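Side-chain contacts in D-3-phosphoglycerate dehydrogenase (Sulfolobus tokodaii, PDB 2EKL), which probably catalyses the NAD-dependent oxidation of 3-phosphoglycerate that opens serine biosynthesis: residues P33-E38 with R53-V58; I72-A75 with D80-D83; S104-T109 with G154-I159; I284-Q287 with A291-R294. One frame throughout, in Å; residues are numbered along the deposited sequence.

Contact 1. Residues P33-E38 with R53-V58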
loop_
_atom_site.group_PDB
_atom_site.type_symbol
_atom_site.label_atom_id
_atom_site.label_comp_id
_atom_site.label_asym_id
_atom_site.label_seq_id
_atom_site.Cartn_x
_atom_site.Cartn_y
_atom_site.Cartn_z
ATOM N N PRO A 33 -20.537 -30.822 -2.445
ATOM C CA PRO A 33 -19.768 -29.801 -1.727
ATOM C C PRO A 33 -19.661 -29.924 -0.208
ATOM O O PRO A 33 -18.840 -29.250 0.402
ATOM C CB PRO A 33 -20.437 -28.499 -2.164
ATOM C CG PRO A 33 -21.855 -28.909 -2.357
ATOM C CD PRO A 33 -21.708 -30.216 -3.103
ATOM N N GLU A 34 -20.481 -30.771 0.404
ATOM C CA GLU A 34 -20.411 -30.945 1.852
ATOM C C GLU A 34 -20.354 -32.409 2.277
ATOM O O GLU A 34 -20.718 -32.754 3.403
ATOM C CB GLU A 34 -21.579 -30.225 2.542
ATOM C CG GLU A 34 -22.937 -30.404 1.887
ATOM C CD GLU A 34 -23.991 -29.486 2.490
ATOM O OE1 GLU A 34 -23.717 -28.273 2.620
ATOM O OE2 GLU A 34 -25.092 -29.971 2.826
ATOM N N ILE A 35 -19.875 -33.262 1.374
ATOM C CA ILE A 35 -19.748 -34.691 1.653
ATOM C C ILE A 35 -18.840 -34.895 2.865
ATOM O O ILE A 35 -17.779 -34.276 2.971
ATOM C CB ILE A 35 -19.151 -35.451 0.438
ATOM C CG1 ILE A 35 -19.097 -36.953 0.735
ATOM C CG2 ILE A 35 -17.756 -34.928 0.122
ATOM C CD1 ILE A 35 -18.565 -37.792 -0.423
ATOM N N SER A 36 -19.262 -35.760 3.780
ATOM C CA SER A 36 -18.481 -36.034 4.982
ATOM C C SER A 36 -17.256 -36.883 4.668
ATOM O O SER A 36 -17.187 -37.543 3.630
ATOM C CB SER A 36 -19.340 -36.758 6.019
ATOM O OG SER A 36 -19.670 -38.060 5.572
ATOM N N LYS A 37 -16.287 -36.859 5.574
ATOM C CA LYS A 37 -15.059 -37.656 5.529
ATOM C C LYS A 37 -15.362 -39.122 5.302
ATOM O O LYS A 37 -14.734 -39.808 4.507
ATOM C CB LYS A 37 -14.296 -37.486 6.841
ATOM C CG LYS A 37 -15.208 -37.368 8.050
ATOM C CD LYS A 37 -15.428 -38.710 8.733
ATOM C CE LYS A 37 -16.888 -38.894 9.148
ATOM N NZ LYS A 37 -17.735 -38.001 8.363
ATOM N N GLU A 38 -16.322 -39.588 6.092
ATOM C CA GLU A 38 -16.684 -40.997 6.083
ATOM C C GLU A 38 -17.349 -41.399 4.772
ATOM O O GLU A 38 -16.986 -42.410 4.172
ATOM C CB GLU A 38 -17.601 -41.311 7.271
ATOM C CG GLU A 38 -18.129 -42.739 7.300
ATOM C CD GLU A 38 -18.663 -43.137 8.666
ATOM O OE1 GLU A 38 -19.088 -42.245 9.427
ATOM O OE2 GLU A 38 -18.667 -44.348 8.975
ATOM N N ARG A 53 -11.108 -28.526 -2.901
ATOM C CA ARG A 53 -10.507 -27.250 -2.787
ATOM C C ARG A 53 -9.580 -27.333 -1.617
ATOM O O ARG A 53 -8.430 -27.745 -1.704
ATOM C CB ARG A 53 -11.601 -26.192 -2.513
ATOM C CG ARG A 53 -11.612 -25.092 -3.579
ATOM C CD ARG A 53 -12.058 -23.704 -3.042
ATOM N NE ARG A 53 -13.077 -23.816 -1.979
ATOM C CZ ARG A 53 -13.526 -22.697 -1.391
ATOM N NH1 ARG A 53 -12.975 -21.509 -1.642
ATOM N NH2 ARG A 53 -14.647 -22.769 -0.690
ATOM N N SER A 54 -10.155 -27.012 -0.445
ATOM C CA SER A 54 -9.327 -27.054 0.745
ATOM C C SER A 54 -9.882 -27.880 2.184
ATOM O O SER A 54 -9.222 -28.626 2.906
ATOM C CB SER A 54 -8.932 -25.635 1.647
ATOM O OG SER A 54 -8.145 -25.697 2.824
ATOM N N ARG A 55 -11.202 -27.757 2.286
ATOM C CA ARG A 55 -11.973 -28.493 3.285
ATOM C C ARG A 55 -11.701 -29.996 3.239
ATOM O O ARG A 55 -11.533 -30.635 4.277
ATOM C CB ARG A 55 -13.468 -28.244 3.080
ATOM C CG ARG A 55 -14.355 -28.772 4.199
ATOM C CD ARG A 55 -15.826 -28.628 3.837
ATOM N NE ARG A 55 -16.218 -29.548 2.771
ATOM C CZ ARG A 55 -16.587 -30.812 2.968
ATOM N NH1 ARG A 55 -16.620 -31.311 4.196
ATOM N NH2 ARG A 55 -16.919 -31.577 1.936
ATOM N N THR A 56 -11.658 -30.551 2.032
ATOM C CA THR A 56 -11.423 -31.979 1.844
ATOM C C THR A 56 -9.941 -32.331 1.808
ATOM O O THR A 56 -9.160 -31.701 1.100
ATOM C CB THR A 56 -12.073 -32.473 0.535
ATOM O OG1 THR A 56 -13.487 -32.247 0.594
ATOM C CG2 THR A 56 -11.803 -33.962 0.329
ATOM N N LYS A 57 -9.561 -33.349 2.574
ATOM C CA LYS A 57 -8.173 -33.788 2.626
ATOM C C LYS A 57 -7.983 -35.089 1.855
ATOM O O LYS A 57 -8.551 -36.123 2.213
ATOM C CB LYS A 57 -7.735 -33.980 4.081
ATOM C CG LYS A 57 -7.763 -32.702 4.910
ATOM C CD LYS A 57 -6.891 -31.616 4.287
ATOM C CE LYS A 57 -6.831 -30.373 5.163
ATOM N NZ LYS A 57 -8.177 -29.781 5.394
ATOM N N VAL A 58 -7.184 -35.031 0.795
ATOM C CA VAL A 58 -6.917 -36.204 -0.026
ATOM C C VAL A 58 -5.694 -36.919 0.533
ATOM O O VAL A 58 -4.601 -36.854 -0.031
ATOM C CB VAL A 58 -6.666 -35.807 -1.498
ATOM C CG1 VAL A 58 -6.497 -37.051 -2.358
ATOM C CG2 VAL A 58 -7.830 -34.969 -2.009
HETATM O O HOH W 1 -14.761 -34.251 2.500
#
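Two loops of the smaller parallel alpha/beta domain, one following strand 49-52 and the other entering helix 37-43, are joined by Arg55, whose guanidinium binds the backbone carbonyl of Ile35. NH2 of Arg55 donates to Ile35 O at 3.0 Å with an N-H...O angle of 163°. The acceptor lies at the guanidinium edge, almost exactly in its plane, whereas NH1 adds a weak second bond. Glu34 CA sits over one face, 3.5 Å from Arg55 NH2. The arginine chain runs out extended through CG and CD and then bends at chi3 (70°), which turns the flat group onto the opposite loop. Strand order 2-1-3-4-5 marks this domain as flavodoxin-like, and both loops follow the C-terminal ends of parallel strands, as does Asp12, which forms a salt bridge with Arg55 NE; Thr11 O takes a further bond from NH2. The guanidinium is therefore held from several directions, and the carboxylate probably stabilises its charge. Ile35 O also accepts a bond from a water 3.1 Å away that is hydrogen-bonded to Thr56 OG1, so a second, water-mediated link runs beside the direct one. Ile35 CG2 approaches Arg55 NH2 to 3.9 Å.

Contact 2. Residues I72-A75 with D80-D83; sequences IARA and DNID
Arg74 passes its guanidinium across the Asn81 amide oxygen, so that OD1 stands over one face of the flat cation. The separation of Arg74 NH1 and Asn81 OD1 is only 2.7 Å, yet the N-H bonds point the wrong way for a hydrogen bond. Asn81 OD1 also stands 3.2 Å from Arg74 CZ, and the two planes are 75° apart, so the amide meets the cation steeply instead of stacking flat on it. The oxygen thus lies by the cation's face, though the exact closeness of the approach is doubtful. A bend at chi2 (67°) turns the outer part of Arg74 toward Asn81. The amide is fixed from its other end, because ND2 donates to Thr56 O. The contact lies within the beta-alpha-beta unit of strand 71-74, helix 84-89 and strand 93-95, where the chain leaves strand 71-74 and, through the loop holding 80-83, enters helix 84-89. Asp83 caps the helix through Glu86 N. Deeper in the domain the contact turns apolar: Ile72 CG2 meets Ile82 CD1 at 3.8 Å, the two side chains running past each other in opposite directions, with Ile50 and Val52 of the adjacent strand beside them. On the outer side Asp80 N lies near the guanidinium plane, while the Asp80 side chain, about 6 Å from the bound NAD at nearest atoms, forms a salt bridge with Arg233.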
loop_
_atom_site.group_PDB
_atom_site.type_symbol
_atom_site.label_atom_id
_atom_site.label_comp_id
_atom_site.label_asym_id
_atom_site.label_seq_id
_atom_site.Cartn_x
_atom_site.Cartn_y
_atom_site.Cartn_z
ATOM N N ILE A 72 -6.351 -35.988 -9.874
ATOM C CA ILE A 72 -6.733 -35.299 -8.651
ATOM C C ILE A 72 -6.592 -33.820 -8.990
ATOM O O ILE A 72 -5.519 -33.375 -9.396
ATOM C CB ILE A 72 -5.784 -35.627 -7.477
ATOM C CG1 ILE A 72 -5.978 -37.076 -7.029
ATOM C CG2 ILE A 72 -6.045 -34.677 -6.320
ATOM C CD1 ILE A 72 -5.000 -37.517 -5.947
ATOM N N ALA A 73 -7.677 -33.069 -8.847
ATOM C CA ALA A 73 -7.644 -31.645 -9.153
ATOM C C ALA A 73 -7.851 -30.807 -7.907
ATOM O O ALA A 73 -8.826 -30.987 -7.179
ATOM C CB ALA A 73 -8.712 -31.303 -10.191
ATOM N N ARG A 74 -6.918 -29.893 -7.664
ATOM C CA ARG A 74 -6.990 -28.996 -6.519
ATOM C C ARG A 74 -7.278 -27.600 -7.058
ATOM O O ARG A 74 -6.435 -27.003 -7.721
ATOM C CB ARG A 74 -5.660 -28.995 -5.760
ATOM C CG ARG A 74 -5.514 -27.875 -4.736
ATOM C CD ARG A 74 -6.480 -28.037 -3.584
ATOM N NE ARG A 74 -6.479 -26.875 -2.697
ATOM C CZ ARG A 74 -5.458 -26.501 -1.934
ATOM N NH1 ARG A 74 -4.329 -27.197 -1.937
ATOM N NH2 ARG A 74 -5.568 -25.430 -1.161
ATOM N N ALA A 75 -8.474 -27.091 -6.789
ATOM C CA ALA A 75 -8.840 -25.761 -7.258
ATOM C C ALA A 75 -8.234 -24.745 -6.296
ATOM O O ALA A 75 -8.940 -24.123 -5.504
ATOM C CB ALA A 75 -10.360 -25.615 -7.305
ATOM N N ASP A 80 -1.169 -28.446 -0.277
ATOM C CA ASP A 80 -0.944 -28.871 1.101
ATOM C C ASP A 80 -1.964 -29.871 1.646
ATOM O O ASP A 80 -1.715 -30.513 2.666
ATOM C CB ASP A 80 -0.890 -27.653 2.027
ATOM C CG ASP A 80 0.231 -26.697 1.668
ATOM O OD1 ASP A 80 1.375 -27.163 1.473
ATOM O OD2 ASP A 80 -0.026 -25.477 1.590
ATOM N N ASN A 81 -3.105 -30.007 0.979
ATOM C CA ASN A 81 -4.129 -30.936 1.447
ATOM C C ASN A 81 -4.140 -32.226 0.636
ATOM O O ASN A 81 -5.040 -33.052 0.782
ATOM C CB ASN A 81 -5.509 -30.269 1.398
ATOM C CG ASN A 81 -5.982 -29.999 -0.017
ATOM O OD1 ASN A 81 -5.212 -29.562 -0.871
ATOM N ND2 ASN A 81 -7.265 -30.245 -0.267
ATOM N N ILE A 82 -3.131 -32.394 -0.211
ATOM C CA ILE A 82 -3.012 -33.592 -1.054
ATOM C C ILE A 82 -1.739 -34.350 -0.754
ATOM O O ILE A 82 -0.679 -33.762 -0.579
ATOM C CB ILE A 82 -2.962 -33.208 -2.524
ATOM C CG1 ILE A 82 -4.221 -32.447 -2.919
ATOM C CG2 ILE A 82 -2.900 -34.496 -3.367
ATOM C CD1 ILE A 82 -5.468 -33.331 -2.850
ATOM N N ASP A 83 -1.841 -35.674 -0.701
ATOM C CA ASP A 83 -0.670 -36.505 -0.462
ATOM C C ASP A 83 -0.038 -36.742 -1.828
ATOM O O ASP A 83 -0.255 -37.778 -2.460
ATOM C CB ASP A 83 -1.069 -37.840 0.166
ATOM C CG ASP A 83 0.129 -38.623 0.672
ATOM O OD1 ASP A 83 1.085 -38.811 -0.110
ATOM O OD2 ASP A 83 0.116 -39.048 1.849
#

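Contact 3. Residues S104-T109 with G154-I159; sequences SAVELT and GTKVGI
Chi1 values of 167° at Val106 and 168° at Val157 set CG1 of each valine across from its own backbone N, and this brings Val106 CG1 to 4.0 Å from Val157 CG2. The second valine belongs to helix 152-163 of the Rossmann-type NAD domain, whose Gly154 fits the last glycine of a GxGxxG pattern. Helix 102-118 crosses it at -46°, and the axes of the two short segments approach to 9.2 Å. Thr109 extends the apolar seam, its CG2 lying 3.9 Å from Val157 CG2, while its hydroxyl turns back into its own helix. There OG1 donates to Ala105 O at 2.8 Å. Thr109 N also donates to that carbonyl, from the opposite face of its plane, and OG1 is hydrogen-bonded to Thr231 OG1 as well. A valine in place of Thr109 would probably leave Thr231 OG1 without this mate and Ala105 O without its second donor. The other side of helix 102-118 faces the second subunit, and Glu107 accepts the backbone N-H groups of Leu140 and Ala141 of that subunit. Lys156 runs extended away from the seam to a salt bridge with Asp103, leaving its CB packed 3.6 Å from Val106 CG2.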
loop_
_atom_site.group_PDB
_atom_site.type_symbol
_atom_site.label_atom_id
_atom_site.label_comp_id
_atom_site.label_asym_id
_atom_site.label_seq_id
_atom_site.Cartn_x
_atom_site.Cartn_y
_atom_site.Cartn_z
ATOM N N SER A 104 -1.704 -10.526 -7.381
ATOM C CA SER A 104 -2.503 -10.139 -6.224
ATOM C C SER A 104 -1.662 -10.220 -4.949
ATOM O O SER A 104 -1.782 -9.374 -4.062
ATOM C CB SER A 104 -3.742 -11.028 -6.113
ATOM O OG SER A 104 -4.681 -10.672 -7.118
ATOM N N ALA A 105 -0.797 -11.226 -4.865
ATOM C CA ALA A 105 0.063 -11.381 -3.691
ATOM C C ALA A 105 1.122 -10.279 -3.683
ATOM O O ALA A 105 1.462 -9.736 -2.628
ATOM C CB ALA A 105 0.725 -12.769 -3.694
ATOM N N VAL A 106 1.641 -9.951 -4.865
ATOM C CA VAL A 106 2.644 -8.897 -5.007
ATOM C C VAL A 106 2.081 -7.561 -4.528
ATOM O O VAL A 106 2.727 -6.817 -3.783
ATOM C CB VAL A 106 3.071 -8.726 -6.491
ATOM C CG1 VAL A 106 3.863 -7.440 -6.662
ATOM C CG2 VAL A 106 3.901 -9.926 -6.945
ATOM N N GLU A 107 0.868 -7.256 -4.972
ATOM C CA GLU A 107 0.228 -6.007 -4.608
ATOM C C GLU A 107 -0.036 -5.912 -3.111
ATOM O O GLU A 107 0.199 -4.867 -2.504
ATOM C CB GLU A 107 -1.062 -5.839 -5.421
ATOM C CG GLU A 107 -0.773 -5.488 -6.886
ATOM C CD GLU A 107 -1.876 -5.908 -7.842
ATOM O OE1 GLU A 107 -3.043 -6.021 -7.413
ATOM O OE2 GLU A 107 -1.570 -6.107 -9.038
ATOM N N LEU A 108 -0.505 -6.999 -2.506
ATOM C CA LEU A 108 -0.766 -6.972 -1.074
ATOM C C LEU A 108 0.544 -6.764 -0.323
ATOM O O LEU A 108 0.572 -6.097 0.710
ATOM C CB LEU A 108 -1.422 -8.274 -0.603
ATOM C CG LEU A 108 -1.809 -8.292 0.882
ATOM C CD1 LEU A 108 -2.888 -7.247 1.142
ATOM C CD2 LEU A 108 -2.311 -9.678 1.274
ATOM N N THR A 109 1.632 -7.327 -0.845
ATOM C CA THR A 109 2.941 -7.184 -0.203
ATOM C C THR A 109 3.336 -5.711 -0.133
ATOM O O THR A 109 3.738 -5.213 0.923
ATOM C CB THR A 109 4.040 -7.956 -0.971
ATOM O OG1 THR A 109 3.709 -9.350 -1.010
ATOM C CG2 THR A 109 5.398 -7.780 -0.282
ATOM N N GLY A 154 8.504 -12.654 -5.427
ATOM C CA GLY A 154 9.665 -11.891 -5.005
ATOM C C GLY A 154 10.238 -11.011 -6.102
ATOM O O GLY A 154 10.611 -9.864 -5.860
ATOM N N THR A 155 10.311 -11.542 -7.317
ATOM C CA THR A 155 10.851 -10.770 -8.428
ATOM C C THR A 155 10.032 -9.515 -8.705
ATOM O O THR A 155 10.588 -8.434 -8.877
ATOM C CB THR A 155 10.924 -11.617 -9.717
ATOM O OG1 THR A 155 11.817 -12.719 -9.509
ATOM C CG2 THR A 155 11.434 -10.769 -10.882
ATOM N N LYS A 156 8.710 -9.654 -8.741
ATOM C CA LYS A 156 7.858 -8.504 -9.013
ATOM C C LYS A 156 7.859 -7.466 -7.895
ATOM O O LYS A 156 7.770 -6.266 -8.159
ATOM C CB LYS A 156 6.434 -8.968 -9.331
ATOM C CG LYS A 156 6.339 -9.655 -10.693
ATOM C CD LYS A 156 4.915 -10.032 -11.057
ATOM C CE LYS A 156 4.848 -10.561 -12.483
ATOM N NZ LYS A 156 3.464 -10.913 -12.906
ATOM N N VAL A 157 7.961 -7.917 -6.651
ATOM C CA VAL A 157 8.005 -6.987 -5.528
ATOM C C VAL A 157 9.286 -6.159 -5.698
ATOM O O VAL A 157 9.310 -4.959 -5.433
ATOM C CB VAL A 157 8.025 -7.748 -4.171
ATOM C CG1 VAL A 157 8.375 -6.796 -3.034
ATOM C CG2 VAL A 157 6.651 -8.379 -3.912
ATOM N N GLY A 158 10.344 -6.814 -6.164
ATOM C CA GLY A 158 11.605 -6.123 -6.382
ATOM C C GLY A 158 11.498 -5.074 -7.476
ATOM O O GLY A 158 12.024 -3.970 -7.346
ATOM N N ILE A 159 10.813 -5.413 -8.563
ATOM C CA ILE A 159 10.645 -4.479 -9.672
ATOM C C ILE A 159 9.890 -3.239 -9.200
ATOM O O ILE A 159 10.249 -2.109 -9.539
ATOM C CB ILE A 159 9.881 -5.155 -10.836
ATOM C CG1 ILE A 159 10.761 -6.254 -11.442
ATOM C CG2 ILE A 159 9.485 -4.121 -11.888
ATOM C CD1 ILE A 159 10.051 -7.136 -12.439
#

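Contact 4. Residues I284-Q287 with A291-R294. With NAD (nicotinamide-adenine-dinucleotide), chain B.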
loop_
_atom_site.group_PDB
_atom_site.type_symbol
_atom_site.label_atom_id
_atom_site.label_comp_id
_atom_site.label_asym_id
_atom_site.label_seq_id
_atom_site.Cartn_x
_atom_site.Cartn_y
_atom_site.Cartn_z
ATOM N N ILE A 284 -5.433 -12.808 2.751
ATOM C CA ILE A 284 -6.170 -12.380 1.569
ATOM C C ILE A 284 -5.285 -12.181 0.340
ATOM O O ILE A 284 -5.724 -11.603 -0.651
ATOM C CB ILE A 284 -6.920 -11.056 1.848
ATOM C CG1 ILE A 284 -5.926 -9.968 2.270
ATOM C CG2 ILE A 284 -7.959 -11.272 2.956
ATOM C CD1 ILE A 284 -6.557 -8.601 2.484
ATOM N N GLY A 285 -4.048 -12.665 0.408
ATOM C CA GLY A 285 -3.119 -12.515 -0.704
ATOM C C GLY A 285 -3.615 -12.942 -2.075
ATOM O O GLY A 285 -3.273 -12.321 -3.085
ATOM N N ALA A 286 -4.411 -14.007 -2.125
ATOM C CA ALA A 286 -4.946 -14.498 -3.391
ATOM C C ALA A 286 -6.424 -14.142 -3.517
ATOM O O ALA A 286 -7.098 -14.572 -4.454
ATOM C CB ALA A 286 -4.776 -16.017 -3.475
ATOM N N GLN A 287 -6.923 -13.343 -2.582
ATOM C CA GLN A 287 -8.332 -12.981 -2.591
ATOM C C GLN A 287 -8.762 -11.768 -3.408
ATOM O O GLN A 287 -9.111 -10.728 -2.856
ATOM C CB GLN A 287 -8.832 -12.824 -1.152
ATOM C CG GLN A 287 -8.823 -14.122 -0.356
ATOM C CD GLN A 287 -9.773 -15.156 -0.929
ATOM O OE1 GLN A 287 -10.964 -14.892 -1.096
ATOM N NE2 GLN A 287 -9.253 -16.338 -1.230
ATOM N N ALA A 291 -7.780 -12.959 -9.463
ATOM C CA ALA A 291 -6.973 -14.118 -9.096
ATOM C C ALA A 291 -7.827 -15.366 -8.913
ATOM O O ALA A 291 -7.463 -16.453 -9.366
ATOM C CB ALA A 291 -6.184 -13.835 -7.818
ATOM N N GLN A 292 -8.966 -15.209 -8.249
ATOM C CA GLN A 292 -9.858 -16.334 -8.014
ATOM C C GLN A 292 -10.419 -16.882 -9.324
ATOM O O GLN A 292 -10.641 -18.086 -9.448
ATOM C CB GLN A 292 -10.994 -15.926 -7.076
ATOM C CG GLN A 292 -10.573 -15.784 -5.613
ATOM C CD GLN A 292 -9.840 -17.009 -5.091
ATOM O OE1 GLN A 292 -8.611 -17.012 -4.975
ATOM N NE2 GLN A 292 -10.588 -18.061 -4.788
ATOM N N LYS A 293 -10.648 -16.003 -10.297
ATOM C CA LYS A 293 -11.153 -16.449 -11.593
ATOM C C LYS A 293 -10.047 -17.224 -12.306
ATOM O O LYS A 293 -10.305 -18.239 -12.960
ATOM C CB LYS A 293 -11.583 -15.261 -12.460
ATOM C CG LYS A 293 -12.035 -15.670 -13.860
ATOM C CD LYS A 293 -12.316 -14.465 -14.745
ATOM C CE LYS A 293 -12.663 -14.895 -16.164
ATOM N NZ LYS A 293 -12.835 -13.732 -17.074
ATOM N N ARG A 294 -8.810 -16.751 -12.184
ATOM C CA ARG A 294 -7.699 -17.446 -12.825
ATOM C C ARG A 294 -7.492 -18.822 -12.198
ATOM O O ARG A 294 -7.153 -19.780 -12.896
ATOM C CB ARG A 294 -6.407 -16.628 -12.733
ATOM C CG ARG A 294 -6.383 -15.411 -13.650
ATOM C CD ARG A 294 -4.955 -14.967 -13.905
ATOM N NE ARG A 294 -4.306 -14.563 -12.667
ATOM C CZ ARG A 294 -4.455 -13.370 -12.100
ATOM N NH1 ARG A 294 -5.232 -12.452 -12.670
ATOM N NH2 ARG A 294 -3.840 -13.105 -10.956
HETATM P PA NAD B . 8.149 -19.451 -6.167
HETATM O O1A NAD B . 8.043 -18.818 -7.494
HETATM O O2A NAD B . 8.299 -20.963 -6.146
HETATM O O5B NAD B . 9.371 -18.740 -5.412
HETATM C C5B NAD B . 9.742 -19.180 -4.115
HETATM C C4B NAD B . 11.348 -18.829 -4.026
HETATM O O4B NAD B . 11.802 -18.845 -2.663
HETATM C C3B NAD B . 12.168 -19.788 -4.952
HETATM O O3B NAD B . 13.003 -19.065 -5.854
HETATM C C2B NAD B . 12.876 -20.689 -3.932
HETATM O O2B NAD B . 14.071 -21.317 -4.327
HETATM C C1B NAD B . 12.971 -19.716 -2.815
HETATM N N9A NAD B . 13.336 -20.336 -1.502
HETATM C C8A NAD B . 12.901 -21.507 -0.899
HETATM N N7A NAD B . 13.519 -21.658 0.297
HETATM C C5A NAD B . 14.345 -20.602 0.477
HETATM C C6A NAD B . 15.261 -20.174 1.518
HETATM N N6A NAD B . 15.432 -20.895 2.614
HETATM N N1A NAD B . 15.999 -18.953 1.366
HETATM C C2A NAD B . 15.858 -18.129 0.202
HETATM N N3A NAD B . 14.967 -18.542 -0.815
HETATM C C4A NAD B . 14.233 -19.751 -0.670
HETATM O O3 NAD B . 6.827 -19.123 -5.307
HETATM P PN NAD B . 5.868 -17.825 -5.332
HETATM O O1N NAD B . 6.660 -16.623 -5.632
HETATM O O2N NAD B . 4.802 -18.169 -6.317
HETATM O O5D NAD B . 5.315 -17.937 -3.860
HETATM C C5D NAD B . 6.098 -17.466 -2.784
HETATM C C4D NAD B . 5.408 -17.693 -1.455
HETATM O O4D NAD B . 4.205 -16.954 -1.349
HETATM C C3D NAD B . 5.001 -19.159 -1.127
HETATM O O3D NAD B . 5.290 -19.480 0.242
HETATM C C2D NAD B . 3.559 -19.203 -1.481
HETATM O O2D NAD B . 2.907 -20.351 -0.974
HETATM C C1D NAD B . 3.178 -17.848 -0.955
HETATM N N1N NAD B . 1.891 -17.255 -1.417
HETATM C C2N NAD B . 1.038 -16.658 -0.436
HETATM C C3N NAD B . -0.199 -16.084 -0.855
HETATM C C7N NAD B . -1.084 -15.458 0.154
HETATM O O7N NAD B . -2.409 -15.579 -0.037
HETATM N N7N NAD B . -0.656 -14.797 1.219
HETATM C C4N NAD B . -0.543 -16.137 -2.302
HETATM C C5N NAD B . 0.332 -16.748 -3.286
HETATM C C6N NAD B . 1.564 -17.312 -2.827
#
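Ala286 O and Ala291 CB, 3.6 Å apart, mark the buried, tightly packed part of this contact, which loosens toward the glutamines Gln287 and Gln292 at the margin. Gln292 is bent at chi2 (-52°), which folds its amide back toward the Ala286 carbonyl; CG itself lies 3.9 Å from Ala286 O. The amide is probably turned over in the model, so which end faces that oxygen is doubtful. An alanine in place of Gln292 would probably open a gap beside Ala286 O and leave the amide of Gln287 less confined. The amide planes of Gln287 and Gln292, both partly exposed residues, are 39° apart and the groups meet only loosely. Ile284 to Gln287 form a type I turn, closed by Gln287 N donating to Ile284 O at 2.9 Å, that follows the last strand of the NAD-domain sheet, 278-280, and leads into the long helix 289-309. The Asp257 carboxylate holds the N-H groups of Ile284 and Gly285. Against the turn the nicotinamide carboxamide packs closely: NAD O7N is 3.2 Å from Gly285 CA and 3.3 Å from Ala286 N, and a beta carbon on Gly285 would collide with C7N. At the margin, Gln292 packs on Glu136 of the second subunit.

The four contacts follow one another along the chain, each closing before the next opens. Contacts 1 and 2, with centres 11 Å apart, share the flavodoxin-like five-stranded domain, and are joined directly by backbone and amide bonds between 53-58 and 80-83. Contact 3, about 32 Å between centres from contact 1, lies across the chain's centre, where helix 102-118 packs on the first Rossmann helix. Contact 4 is about 14 Å from contact 3 and 17 Å from contact 2, centre to centre. Its turn packs on Ser104 and Leu108 of helix 102-118. Contacts 3 and 4 both border NAD and the second subunit, so cofactor pocket and dimer interface share structural elements.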